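Flavoprotein 390 (Photobacterium phosphoreum, PDB 1FVP) binds FMN carrying a covalently attached myristate, two per subunit of a homodimer, and belongs to the bacterial luciferase family, though any monooxygenase activity is uncertain. Local coordinates at residues 151-155 with 156-160. Numbering follows the deposited sequence.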
ATOM      1  N   ASN A 151     -16.905  -4.982  16.788  1.00 41.22           N
ATOM      2  CA  ASN A 151     -16.286  -6.269  16.418  1.00 42.07           C
ATOM      3  C   ASN A 151     -14.762  -6.049  16.419  1.00 42.91           C
ATOM      4  O   ASN A 151     -14.024  -6.843  17.015  1.00 42.78           O
ATOM      5  CB  ASN A 151     -16.797  -6.782  15.077  1.00 41.46           C
ATOM      6  CG  ASN A 151     -18.157  -7.427  15.245  1.00 41.02           C
ATOM      7  OD1 ASN A 151     -19.112  -6.974  14.619  1.00 40.83           O
ATOM      8  ND2 ASN A 151     -18.195  -8.436  16.110  1.00 41.02           N
ATOM      9  N   TYR A 152     -14.402  -4.974  15.734  1.00 43.74           N
ATOM     10  CA  TYR A 152     -13.024  -4.525  15.562  1.00 44.82           C
ATOM     11  C   TYR A 152     -12.293  -4.443  16.896  1.00 45.50           C
ATOM     12  O   TYR A 152     -11.081  -4.756  16.900  1.00 45.58           O
ATOM     13  CB  TYR A 152     -12.933  -3.210  14.732  1.00 45.65           C
ATOM     14  CG  TYR A 152     -11.749  -2.370  15.156  1.00 46.40           C
ATOM     15  CD1 TYR A 152     -11.881  -1.458  16.210  1.00 47.08           C
ATOM     16  CD2 TYR A 152     -10.490  -2.547  14.590  1.00 46.90           C
ATOM     17  CE1 TYR A 152     -10.782  -0.736  16.676  1.00 47.98           C
ATOM     18  CE2 TYR A 152      -9.386  -1.822  15.036  1.00 47.41           C
ATOM     19  CZ  TYR A 152      -9.529  -0.918  16.081  1.00 47.85           C
ATOM     20  OH  TYR A 152      -8.440  -0.215  16.525  1.00 47.83           O
ATOM     21  N   VAL A 153     -12.947  -4.033  17.972  1.00 46.46           N
ATOM     22  CA  VAL A 153     -12.295  -3.928  19.279  1.00 47.76           C
ATOM     23  C   VAL A 153     -12.317  -5.241  20.063  1.00 49.25           C
ATOM     24  O   VAL A 153     -11.870  -5.176  21.226  1.00 49.55           O
ATOM     25  CB  VAL A 153     -12.730  -2.756  20.172  1.00 46.94           C
ATOM     26  CG1 VAL A 153     -12.202  -1.416  19.692  1.00 46.85           C
ATOM     27  CG2 VAL A 153     -14.229  -2.716  20.387  1.00 46.82           C
ATOM     28  N   ALA A 154     -12.788  -6.322  19.477  1.00 50.89           N
ATOM     29  CA  ALA A 154     -12.777  -7.628  20.170  1.00 52.63           C
ATOM     30  C   ALA A 154     -11.287  -8.030  20.250  1.00 54.22           C
ATOM     31  O   ALA A 154     -10.783  -8.556  21.254  1.00 54.31           O
ATOM     32  CB  ALA A 154     -13.550  -8.678  19.406  1.00 52.26           C
ATOM     33  N   CYS A 155     -10.625  -7.723  19.137  1.00 55.75           N
ATOM     34  CA  CYS A 155      -9.200  -7.954  18.895  1.00 56.95           C
ATOM     35  C   CYS A 155      -8.318  -7.030  19.747  1.00 57.85           C
ATOM     36  O   CYS A 155      -7.661  -7.490  20.708  1.00 58.59           O
ATOM     37  CB  CYS A 155      -8.837  -7.835  17.426  1.00 56.52           C
ATOM     38  SG  CYS A 155      -8.480  -6.189  16.751  1.00 56.22           S
ATOM     39  N   THR A 156      -8.288  -5.764  19.400  1.00 58.27           N
ATOM     40  CA  THR A 156      -7.511  -4.737  20.084  1.00 59.07           C
ATOM     41  C   THR A 156      -7.986  -4.733  21.541  1.00 59.64           C
ATOM     42  O   THR A 156      -9.195  -4.934  21.716  1.00 59.27           O
ATOM     43  CB  THR A 156      -7.758  -3.305  19.469  1.00 59.26           C
ATOM     44  OG1 THR A 156      -8.207  -3.509  18.092  1.00 59.38           O
ATOM     45  CG2 THR A 156      -6.542  -2.385  19.581  1.00 59.30           C
ATOM     46  N   GLN A 157      -7.063  -4.520  22.438  1.00 60.64           N
ATOM     47  CA  GLN A 157      -7.372  -4.475  23.899  1.00 61.80           C
ATOM     48  C   GLN A 157      -7.847  -3.051  24.188  1.00 62.09           C
ATOM     49  O   GLN A 157      -7.012  -2.127  24.275  1.00 62.13           O
ATOM     50  CB  GLN A 157      -6.112  -4.894  24.659  1.00 62.91           C
ATOM     51  CG  GLN A 157      -5.377  -6.042  23.975  1.00 64.07           C
ATOM     52  CD  GLN A 157      -3.904  -6.148  24.259  1.00 65.02           C
ATOM     53  OE1 GLN A 157      -3.227  -5.275  24.811  1.00 65.26           O
ATOM     54  NE2 GLN A 157      -3.334  -7.297  23.858  1.00 65.34           N
ATOM     55  N   PRO A 158      -9.162  -2.891  24.296  1.00 62.16           N
ATOM     56  CA  PRO A 158      -9.817  -1.602  24.499  1.00 62.00           C
ATOM     57  C   PRO A 158     -10.328  -1.207  25.864  1.00 61.77           C
ATOM     58  O   PRO A 158     -11.297  -1.774  26.402  1.00 61.49           O
ATOM     59  CB  PRO A 158     -11.014  -1.750  23.521  1.00 62.18           C
ATOM     60  CG  PRO A 158     -11.438  -3.184  23.720  1.00 62.15           C
ATOM     61  CD  PRO A 158     -10.197  -3.940  24.182  1.00 62.14           C
ATOM     62  N   SER A 159      -9.663  -0.182  26.387  1.00 61.74           N
ATOM     63  CA  SER A 159     -10.014   0.394  27.703  1.00 61.80           C
ATOM     64  C   SER A 159     -11.178   1.358  27.434  1.00 61.89           C
ATOM     65  O   SER A 159     -12.069   1.557  28.276  1.00 62.01           O
ATOM     66  CB  SER A 159      -8.845   0.989  28.432  1.00 61.44           C
ATOM     67  OG  SER A 159      -7.965   1.724  27.615  1.00 61.46           O
ATOM     68  N   ASN A 160     -11.163   1.895  26.224  1.00 61.77           N
ATOM     69  CA  ASN A 160     -12.212   2.819  25.756  1.00 61.70           C
ATOM     70  C   ASN A 160     -13.580   2.262  26.196  1.00 61.63           C
ATOM     71  O   ASN A 160     -14.400   2.954  26.795  1.00 61.23           O
ATOM     72  CB  ASN A 160     -12.147   2.987  24.242  1.00 61.82           C
ATOM     73  CG  ASN A 160     -10.820   3.503  23.720  1.00 62.15           C
ATOM     74  OD1 ASN A 160      -9.773   3.284  24.358  1.00 61.92           O
ATOM     75  ND2 ASN A 160     -10.887   4.181  22.568  1.00 61.92           N
TER
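Tyr152 and Val153 meet Thr156 and Pro158 where helix 138-155 gives way to the loop that leads to helix 166-171, a local contact at a helix C-terminus. The last turn is already loosening: Ala154 N bonds to Asn151 O three residues back, at 2.8 Å, an i to i-3 step of the 3-10 kind. Thr156 then turns its hydroxyl back over the helix end. Its OG1 gives a weak hydrogen bond to Tyr152 O, 3.4 Å long, and the position of that carbonyl is itself uncertain. The same OG1 sits over one face of the Tyr152 ring, 3.5 Å from CZ. The helix follows strand 126-134 of the curled sheet, in a fold related to the beta/alpha barrel of bacterial luciferase. Tyr152 is buried, its ring edge-to-face with Trp96 and its OH in a weak hydrogen bond to Asp97. A bound flavin-myristate conjugate lies about 11 Å from its side chain.

Further along, the chain doubles back enough to bring Pro158 against Val153. The proline ring crosses the valine at a slant, and Val153 CB makes the closest side-chain approach, 3.8 Å from Pro158 CG. With CG1 anti to its own carbonyl carbon (chi1 -73°), Val153 lets that methyl add to the contact, 4.0 Å from Pro158 CB; its side chain also touches Ile165, farther down the same loop.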